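Local structure of SM80.1 Vicilin (Solanum melongena, 5VF5) at residues E47-S52 with L125-N130; P218-R223 with Q389-A394; G225-A230 with A246-N251. The protein is a 7S vicilin, probably a seed storage globulin built from two cupin domains, and binds a copper(II) ion and a sodium ion. All blocks are in the same frame, centred on the assembly; numbering follows the deposited sequence. Where two conformers were deposited one is given.

Interaction 1: E47-S52 with L125-N130; sequences EKFRVS and LAKSVN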
loop_
_atom_site.group_PDB
_atom_site.type_symbol
_atom_site.label_atom_id
_atom_site.label_comp_id
_atom_site.label_asym_id
_atom_site.label_seq_id
_atom_site.Cartn_x
_atom_site.Cartn_y
_atom_site.Cartn_z
ATOM N N GLU A 47 11.460 -6.005 -7.421
ATOM C CA GLU A 47 10.776 -7.011 -8.260
ATOM C C GLU A 47 9.887 -8.034 -7.510
ATOM O O GLU A 47 8.921 -8.559 -8.031
ATOM C CB GLU A 47 11.786 -7.799 -9.119
ATOM C CG GLU A 47 11.182 -8.871 -10.015
ATOM C CD GLU A 47 12.204 -9.706 -10.783
ATOM O OE1 GLU A 47 13.378 -9.795 -10.353
ATOM O OE2 GLU A 47 11.818 -10.323 -11.822
ATOM N N LYS A 48 10.293 -8.299 -6.247
ATOM C CA LYS A 48 9.554 -9.319 -5.484
ATOM C C LYS A 48 8.226 -8.827 -4.926
ATOM O O LYS A 48 7.407 -9.648 -4.433
ATOM C CB LYS A 48 10.405 -9.958 -4.397
ATOM C CG LYS A 48 11.526 -10.836 -4.924
ATOM C CD LYS A 48 12.311 -11.483 -3.797
ATOM C CE LYS A 48 13.347 -12.444 -4.336
ATOM N NZ LYS A 48 14.094 -13.060 -3.217
ATOM N N PHE A 49 8.006 -7.506 -4.978
ATOM C CA PHE A 49 6.862 -6.919 -4.310
ATOM C C PHE A 49 5.721 -6.643 -5.291
ATOM O O PHE A 49 5.943 -6.301 -6.462
ATOM C CB PHE A 49 7.250 -5.654 -3.587
ATOM C CG PHE A 49 8.103 -5.878 -2.370
ATOM C CD1 PHE A 49 7.527 -6.131 -1.157
ATOM C CD2 PHE A 49 9.482 -5.901 -2.479
ATOM C CE1 PHE A 49 8.300 -6.372 -0.041
ATOM C CE2 PHE A 49 10.266 -6.151 -1.359
ATOM C CZ PHE A 49 9.670 -6.350 -0.148
ATOM N N ARG A 50 4.498 -6.822 -4.821
ATOM C CA ARG A 50 3.314 -6.458 -5.581
ATOM C C ARG A 50 2.428 -5.604 -4.718
ATOM O O ARG A 50 2.343 -5.849 -3.484
ATOM C CB ARG A 50 2.566 -7.690 -6.032
ATOM C CG ARG A 50 3.349 -8.648 -6.926
ATOM C CD ARG A 50 3.664 -8.088 -8.302
ATOM N NE ARG A 50 2.487 -8.043 -9.153
ATOM C CZ ARG A 50 1.982 -9.079 -9.826
ATOM N NH1 ARG A 50 2.545 -10.288 -9.730
ATOM N NH2 ARG A 50 0.907 -8.911 -10.594
ATOM N N VAL A 51 1.651 -4.715 -5.328
ATOM C CA VAL A 51 0.603 -4.019 -4.621
ATOM C C VAL A 51 -0.733 -4.308 -5.224
ATOM O O VAL A 51 -0.844 -4.516 -6.445
ATOM C CB VAL A 51 0.819 -2.489 -4.431
ATOM C CG1 VAL A 51 2.013 -2.214 -3.532
ATOM C CG2 VAL A 51 0.925 -1.762 -5.731
ATOM N N SER A 52 -1.754 -4.305 -4.386
ATOM C CA SER A 52 -3.114 -4.626 -4.826
ATOM C C SER A 52 -4.127 -3.868 -3.983
ATOM O O SER A 52 -3.789 -3.264 -2.945
ATOM C CB SER A 52 -3.348 -6.146 -4.737
ATOM O OG SER A 52 -3.165 -6.608 -3.402
ATOM N N LEU A 125 0.312 -4.783 0.331
ATOM C CA LEU A 125 1.663 -5.058 -0.155
ATOM C C LEU A 125 1.885 -6.558 -0.000
ATOM O O LEU A 125 1.592 -7.088 1.098
ATOM C CB LEU A 125 2.684 -4.344 0.730
ATOM C CG LEU A 125 4.141 -4.536 0.311
ATOM C CD1 LEU A 125 4.459 -3.863 -1.028
ATOM C CD2 LEU A 125 5.105 -4.080 1.408
ATOM N N ALA A 126 2.395 -7.253 -1.024
ATOM C CA ALA A 126 2.781 -8.644 -0.854
ATOM C C ALA A 126 4.176 -8.849 -1.401
ATOM O O ALA A 126 4.591 -8.178 -2.338
ATOM C CB ALA A 126 1.790 -9.586 -1.516
ATOM N N LYS A 127 4.907 -9.773 -0.789
ATOM C CA LYS A 127 6.205 -10.157 -1.276
ATOM C C LYS A 127 6.200 -11.638 -1.662
ATOM O O LYS A 127 5.757 -12.491 -0.869
ATOM C CB LYS A 127 7.292 -9.937 -0.182
ATOM C CG LYS A 127 8.686 -10.116 -0.718
ATOM C CD LYS A 127 9.733 -10.045 0.356
ATOM C CE LYS A 127 11.110 -10.256 -0.266
ATOM N NZ LYS A 127 12.176 -10.273 0.767
ATOM N N SER A 128 6.712 -11.942 -2.845
ATOM C CA SER A 128 6.773 -13.321 -3.303
ATOM C C SER A 128 7.720 -14.167 -2.471
ATOM O O SER A 128 8.690 -13.672 -1.922
ATOM C CB SER A 128 7.157 -13.362 -4.755
ATOM O OG SER A 128 8.438 -12.791 -4.973
ATOM N N VAL A 129 7.387 -15.462 -2.424
ATOM C CA VAL A 129 8.323 -16.496 -1.951
ATOM C C VAL A 129 8.620 -17.551 -2.981
ATOM O O VAL A 129 9.532 -18.339 -2.763
ATOM C CB VAL A 129 7.845 -17.147 -0.654
ATOM C CG1 VAL A 129 7.589 -16.106 0.440
ATOM C CG2 VAL A 129 6.604 -17.992 -0.848
ATOM N N ASN A 130 7.879 -17.583 -4.098
ATOM C CA ASN A 130 8.127 -18.472 -5.218
ATOM C C ASN A 130 8.899 -17.726 -6.295
ATOM O O ASN A 130 9.899 -17.102 -5.943
ATOM C CB ASN A 130 6.841 -19.163 -5.678
ATOM C CG ASN A 130 6.307 -20.143 -4.646
ATOM O OD1 ASN A 130 7.096 -20.905 -4.056
ATOM N ND2 ASN A 130 4.973 -20.192 -4.470
#
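F49 holds its CG anti to the carbonyl carbon (chi1 -71°) while K127 holds its own CG anti to the backbone N (chi1 -171°), and the phenyl ring of the first meets the aliphatic chain of the second on one face of the sheet. Extended beyond CG, the lysine passes obliquely over the ring toward its rim. K127 CG stands 4.0 Å from the F49 centroid and 19° off the ring normal, a CH-pi contact over the face, with K127 CB 3.7 Å from F49 CE1 and K127 CD 3.7 Å from F49 CZ. L125 reaches the same ring with a branch end, CD1 lying 3.8 Å from F49 CD1, and that methyl also touches CG1 of V51.

Beneath these side chains the antiparallel ladder is regular. F49:K127 and V51:L125 are non-hydrogen-bonded pairs, and between them R50:A126 is a hydrogen-bonded pair: R50 N donates to A126 O at 2.8 Å, and A126 N returns a bond to R50 O, also 2.8 Å. One rung further, S128 N binds K48 O at 2.9 Å; the S128 hydroxyl adds at most a weak bond there, its stronger partner being G133 N. The lysine chains touch through K48 CD and K127 CE. K48 NZ and K127 NZ stay 5.2 Å apart, where like charges would probably repel mildly.

R50 and A126 occupy the other face, and the R50 guanidinium turns away to the carbonyls of L33 and G133. Such a ladder is a piece of cupin barrel wall: strand 49-56 runs between 28-32 and 120-128, the latter continuing to 69-77 through L125-I72 and K127-E70 backbone bonds, while F49, V51 and L125 pack against I344 and F342 of strand 337-344.

Interaction 2: P218-R223 with Q389-A394; sequences PQFGSR and QSYFVA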
loop_
_atom_site.group_PDB
_atom_site.type_symbol
_atom_site.label_atom_id
_atom_site.label_comp_id
_atom_site.label_asym_id
_atom_site.label_seq_id
_atom_site.Cartn_x
_atom_site.Cartn_y
_atom_site.Cartn_z
ATOM N N PRO A 218 1.895 13.261 14.731
ATOM C CA PRO A 218 2.670 12.925 13.521
ATOM C C PRO A 218 4.190 12.958 13.784
ATOM O O PRO A 218 4.645 13.707 14.659
ATOM C CB PRO A 218 2.306 14.029 12.544
ATOM C CG PRO A 218 1.099 14.702 13.081
ATOM C CD PRO A 218 0.980 14.401 14.533
ATOM N N GLN A 219 4.960 12.176 13.050
ATOM C CA GLN A 219 6.410 12.345 13.069
ATOM C C GLN A 219 6.821 13.728 12.613
ATOM O O GLN A 219 7.715 14.374 13.228
ATOM C CB GLN A 219 7.112 11.339 12.212
ATOM C CG GLN A 219 8.614 11.542 12.288
ATOM C CD GLN A 219 9.387 10.446 11.641
ATOM O OE1 GLN A 219 8.863 9.701 10.832
ATOM N NE2 GLN A 219 10.678 10.339 12.013
ATOM N N PHE A 220 6.238 14.159 11.474
ATOM C CA PHE A 220 6.478 15.490 10.848
ATOM C C PHE A 220 5.094 16.095 10.644
ATOM O O PHE A 220 4.204 15.413 10.150
ATOM C CB PHE A 220 7.216 15.406 9.488
ATOM C CG PHE A 220 8.520 14.670 9.569
ATOM C CD1 PHE A 220 9.591 15.213 10.280
ATOM C CD2 PHE A 220 8.705 13.429 8.936
ATOM C CE1 PHE A 220 10.806 14.552 10.374
ATOM C CE2 PHE A 220 9.924 12.770 9.054
ATOM C CZ PHE A 220 10.973 13.316 9.791
ATOM N N GLY A 221 4.863 17.342 11.057
ATOM C CA GLY A 221 3.622 17.940 10.727
ATOM C C GLY A 221 3.697 19.411 10.851
ATOM O O GLY A 221 4.623 19.955 11.461
ATOM N N SER A 222 2.725 20.033 10.216
ATOM C CA SER A 222 2.508 21.453 10.326
ATOM C C SER A 222 1.049 21.747 10.019
ATOM O O SER A 222 0.251 20.818 9.806
ATOM C CB SER A 222 3.360 22.188 9.324
ATOM O OG SER A 222 2.821 22.025 8.029
ATOM N N ARG A 223 0.680 23.025 9.969
ATOM C CA ARG A 223 -0.707 23.303 9.654
ATOM C C ARG A 223 -1.100 22.909 8.226
ATOM O O ARG A 223 -2.281 22.952 7.916
ATOM C CB ARG A 223 -1.054 24.761 9.922
ATOM C CG ARG A 223 -0.427 25.781 9.002
ATOM C CD ARG A 223 -0.746 27.168 9.594
ATOM N NE ARG A 223 -0.218 28.294 8.827
ATOM C CZ ARG A 223 -0.899 29.040 7.947
ATOM N NH1 ARG A 223 -0.279 30.048 7.330
ATOM N NH2 ARG A 223 -2.182 28.800 7.661
ATOM N N GLN A 389 8.774 27.831 8.186
ATOM C CA GLN A 389 7.971 26.622 8.445
ATOM C C GLN A 389 8.738 25.393 7.995
ATOM O O GLN A 389 9.702 25.496 7.228
ATOM C CB GLN A 389 6.600 26.683 7.757
ATOM C CG GLN A 389 5.631 27.686 8.394
ATOM C CD GLN A 389 5.038 27.178 9.709
ATOM O OE1 GLN A 389 4.283 26.202 9.722
ATOM N NE2 GLN A 389 5.405 27.819 10.828
ATOM N N SER A 390 8.310 24.243 8.486
ATOM C CA SER A 390 8.922 22.950 8.118
ATOM C C SER A 390 7.907 21.988 7.609
ATOM O O SER A 390 6.722 22.081 7.933
ATOM C CB SER A 390 9.643 22.314 9.318
ATOM O OG SER A 390 10.737 23.098 9.743
ATOM N N TYR A 391 8.402 21.093 6.735
ATOM C CA TYR A 391 7.724 19.854 6.313
ATOM C C TYR A 391 6.609 20.043 5.324
ATOM O O TYR A 391 6.687 19.533 4.176
ATOM C CB TYR A 391 7.218 19.041 7.521
ATOM C CG TYR A 391 8.254 18.880 8.601
ATOM C CD1 TYR A 391 9.521 18.441 8.310
ATOM C CD2 TYR A 391 7.968 19.225 9.900
ATOM C CE1 TYR A 391 10.494 18.331 9.298
ATOM C CE2 TYR A 391 8.918 19.100 10.896
ATOM C CZ TYR A 391 10.168 18.659 10.603
ATOM O OH TYR A 391 11.091 18.522 11.609
ATOM N N PHE A 392 5.590 20.822 5.698
ATOM C CA PHE A 392 4.483 21.139 4.785
ATOM C C PHE A 392 4.173 22.615 4.874
ATOM O O PHE A 392 4.163 23.187 5.973
ATOM C CB PHE A 392 3.226 20.359 5.121
ATOM C CG PHE A 392 3.416 18.866 5.225
ATOM C CD1 PHE A 392 3.826 18.288 6.422
ATOM C CD2 PHE A 392 3.130 18.042 4.176
ATOM C CE1 PHE A 392 3.981 16.907 6.532
ATOM C CE2 PHE A 392 3.266 16.664 4.281
ATOM C CZ PHE A 392 3.684 16.096 5.455
ATOM N N VAL A 393 3.950 23.223 3.703
ATOM C CA VAL A 393 3.714 24.663 3.616
ATOM C C VAL A 393 2.641 24.947 2.566
ATOM O O VAL A 393 2.209 24.042 1.854
ATOM C CB VAL A 393 5.020 25.426 3.278
ATOM C CG1 VAL A 393 6.109 25.155 4.278
ATOM C CG2 VAL A 393 5.542 25.119 1.904
ATOM N N ALA A 394 2.228 26.218 2.444
ATOM C CA ALA A 394 1.313 26.572 1.384
ATOM C C ALA A 394 1.960 26.308 0.022
ATOM O O ALA A 394 3.108 26.647 -0.214
ATOM C CB ALA A 394 0.938 28.039 1.485
HETATM O O HOH W 1 2.401 24.935 11.389
#
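S222 and F392 face each other from strands 220-222 and 392-394, which run 24° from parallel with axes 7.2 Å apart, and side chains rather than a backbone ladder join them. F220 and Y391 carry the apolar half. Their side chains cross at about a right angle and their rings meet obliquely, with centroids 4.8 Å apart. F220 comes in over one face of the tyrosine: its CB lies 3.9 Å from the Y391 centroid, a CH-pi contact, and its CD1 is 3.4 Å from Y391 CE1 near the rim. S390 CB covers the opposite face of the same ring over its centre, and G221 O lies at the edge, in plane. Both aromatic residues also make edge-to-face pairs with F353.

The contact bridges the two sheets of the second cupin barrel. Strand 220-222 is an edge strand of one sheet, where Q219 and F220 together face F227 as a classic beta bulge; strand 392-394 pairs with 254-261 in the other. F392 reaches inward to V256, M248 and I250, presenting its ring edge to F220 O.

On the polar side, S222 places OG between its backbone N and carbonyl carbon (chi1 74°), from where the hydroxyl donates to F392 O at 2.7 Å. It approaches from 40° above the carbonyl plane, and S222 OG is also hydrogen-bonded to F224 N. A water molecule accepts from R223 N at 2.9 Å and donates to Q389 OE1 at 2.8 Å.

Interaction 3: G225-A230 with A246-N251; sequences GQFIEA and AFMNIN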
loop_
_atom_site.group_PDB
_atom_site.type_symbol
_atom_site.label_atom_id
_atom_site.label_comp_id
_atom_site.label_asym_id
_atom_site.label_seq_id
_atom_site.Cartn_x
_atom_site.Cartn_y
_atom_site.Cartn_z
ATOM N N GLY A 225 0.046 19.864 6.713
ATOM C CA GLY A 225 0.083 18.426 6.470
ATOM C C GLY A 225 0.673 17.624 7.579
ATOM O O GLY A 225 1.144 18.179 8.567
ATOM N N GLN A 226 0.591 16.292 7.428
ATOM C CA GLN A 226 0.969 15.358 8.469
ATOM C C GLN A 226 1.661 14.139 7.841
ATOM O O GLN A 226 1.203 13.664 6.794
ATOM C CB GLN A 226 -0.302 14.897 9.200
ATOM C CG GLN A 226 -1.134 16.031 9.825
ATOM C CD GLN A 226 -2.133 16.643 8.853
ATOM O OE1 GLN A 226 -2.777 15.935 8.102
ATOM N NE2 GLN A 226 -2.253 17.969 8.861
ATOM N N PHE A 227 2.699 13.633 8.493
ATOM C CA PHE A 227 3.308 12.364 8.116
ATOM C C PHE A 227 3.431 11.511 9.362
ATOM O O PHE A 227 4.005 11.963 10.357
ATOM C CB PHE A 227 4.692 12.613 7.544
ATOM C CG PHE A 227 5.383 11.372 7.119
ATOM C CD1 PHE A 227 5.201 10.873 5.837
ATOM C CD2 PHE A 227 6.244 10.707 7.973
ATOM C CE1 PHE A 227 5.845 9.707 5.460
ATOM C CE2 PHE A 227 6.883 9.544 7.595
ATOM C CZ PHE A 227 6.698 9.046 6.313
ATOM N N ILE A 228 2.952 10.274 9.310
ATOM C CA ILE A 228 3.340 9.308 10.332
ATOM C C ILE A 228 3.550 7.963 9.715
ATOM O O ILE A 228 3.003 7.667 8.629
ATOM C CB ILE A 228 2.420 9.248 11.516
ATOM C CG1 ILE A 228 3.112 8.589 12.764
ATOM C CG2 ILE A 228 1.133 8.546 11.119
ATOM C CD1 ILE A 228 2.301 8.638 14.048
ATOM N N GLU A 229 4.431 7.206 10.344
ATOM C CA GLU A 229 4.860 5.973 9.797
ATOM C C GLU A 229 4.986 4.907 10.848
ATOM O O GLU A 229 5.424 5.156 11.970
ATOM C CB GLU A 229 6.210 6.251 9.168
ATOM C CG GLU A 229 6.976 5.087 8.698
ATOM C CD GLU A 229 8.281 5.526 8.121
ATOM O OE1 GLU A 229 8.260 5.828 6.954
ATOM O OE2 GLU A 229 9.304 5.552 8.842
ATOM N N ALA A 230 4.609 3.704 10.450
ATOM C CA ALA A 230 4.889 2.493 11.170
ATOM C C ALA A 230 6.166 1.902 10.584
ATOM O O ALA A 230 6.165 1.428 9.445
ATOM C CB ALA A 230 3.715 1.533 11.031
ATOM N N ALA A 246 3.493 4.152 5.660
ATOM C CA ALA A 246 3.510 5.568 5.869
ATOM C C ALA A 246 2.128 6.108 5.475
ATOM O O ALA A 246 1.510 5.695 4.484
ATOM C CB ALA A 246 4.594 6.243 5.059
ATOM N N PHE A 247 1.685 7.095 6.229
ATOM C CA PHE A 247 0.467 7.828 5.968
ATOM C C PHE A 247 0.806 9.310 5.826
ATOM O O PHE A 247 1.370 9.903 6.751
ATOM C CB PHE A 247 -0.489 7.645 7.146
ATOM C CG PHE A 247 -0.815 6.205 7.443
ATOM C CD1 PHE A 247 0.005 5.434 8.245
ATOM C CD2 PHE A 247 -1.926 5.616 6.848
ATOM C CE1 PHE A 247 -0.317 4.114 8.520
ATOM C CE2 PHE A 247 -2.283 4.298 7.135
ATOM C CZ PHE A 247 -1.446 3.535 7.949
ATOM N N MET A 248 0.524 9.884 4.660
ATOM C CA MET A 248 0.817 11.298 4.437
ATOM C C MET A 248 -0.456 11.969 4.017
ATOM O O MET A 248 -1.131 11.506 3.104
ATOM C CB MET A 248 1.936 11.507 3.410
ATOM C CG MET A 248 2.320 12.962 3.213
ATOM S SD MET A 248 3.920 13.136 2.430
ATOM C CE MET A 248 3.403 12.728 0.784
ATOM N N ASN A 249 -0.747 13.083 4.682
ATOM C CA ASN A 249 -1.844 13.936 4.335
ATOM C C ASN A 249 -1.317 15.340 4.092
ATOM O O ASN A 249 -0.589 15.886 4.928
ATOM C CB ASN A 249 -2.908 13.973 5.432
ATOM C CG ASN A 249 -4.170 14.702 4.972
ATOM O OD1 ASN A 249 -4.792 14.325 3.986
ATOM N ND2 ASN A 249 -4.474 15.796 5.603
ATOM N N ILE A 250 -1.674 15.890 2.933
ATOM C CA ILE A 250 -1.363 17.279 2.594
ATOM C C ILE A 250 -2.712 18.017 2.541
ATOM O O ILE A 250 -3.621 17.662 1.751
ATOM C CB ILE A 250 -0.614 17.383 1.258
ATOM C CG1 ILE A 250 0.653 16.502 1.279
ATOM C CG2 ILE A 250 -0.259 18.839 0.978
ATOM C CD1 ILE A 250 1.424 16.504 0.009
ATOM N N ASN A 251 -2.839 19.038 3.372
ATOM C CA ASN A 251 -4.074 19.783 3.403
ATOM C C ASN A 251 -4.309 20.537 2.095
ATOM O O ASN A 251 -3.369 20.832 1.347
ATOM C CB ASN A 251 -4.041 20.756 4.554
ATOM C CG ASN A 251 -4.056 20.098 5.915
ATOM O OD1 ASN A 251 -4.571 19.013 6.099
ATOM N ND2 ASN A 251 -3.576 20.810 6.894
#
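The F227 ring has M248 CB at its edge, near the plane and 4.1 Å from F227 CD1, while A246 CB approaches obliquely to 3.7 Å from F227 CE1. On the other face of the sheet the F247 ring turns an edge to the backbone, with I228 O in its plane and 3.8 Å from F247 CD1. The third flat pairing is polar. The amides of Q226 and N249 lie side by side, pointing the same way with planes 29° apart, and N249 ND2 donates to Q226 OE1 at 3.0 Å, within the carbonyl plane. A bend at chi2 of Q226 (87°) puts CD on the side of N249.

Two hydrogen-bonded antiparallel pairs underlie this. Q226 N binds N249 O at 2.8 Å and N249 N binds Q226 O at 2.9 Å; F247 N reaches I228 O at 2.8 Å, nearly straight, and I228 N reaches F247 O at 3.0 Å. This is a step near one edge of a cupin sheet, continued by strand 337-344 beyond 243-250 and by 220-222 beyond 225-230. M248 and I250 turn inward to F329 and F392, and E229 forms a salt bridge with R266.

Because N249 OD1 accepts from N336 ND2 while N249 ND2 serves Q226, the buried amide has a partner at its oxygen and one at its nitrogen, which probably sets which way round it lies; the bond to Q226 holds for the conformer given.

In the fold
Interactions 2 and 3 form one continuous piece of the second cupin barrel, their centres 10 Å apart. Strands 220-222 and 225-230 are neighbours in the same sheet, joined by F220 O and F227 N at 2.9 Å; F392 CD1 packs 3.4 Å from G225 C, and N251 ND2 makes a weak bond to R223 O. Interaction 1 belongs to the first barrel, its nearest atoms about 9 Å from interaction 3 and about 17 Å from interaction 2. The copper site of C281, H283 and H325 draws on strand 275-281, in the same sheet as 392-394. An acetate ion, probably from crystallisation, lies about 4 Å from the F227 side chain.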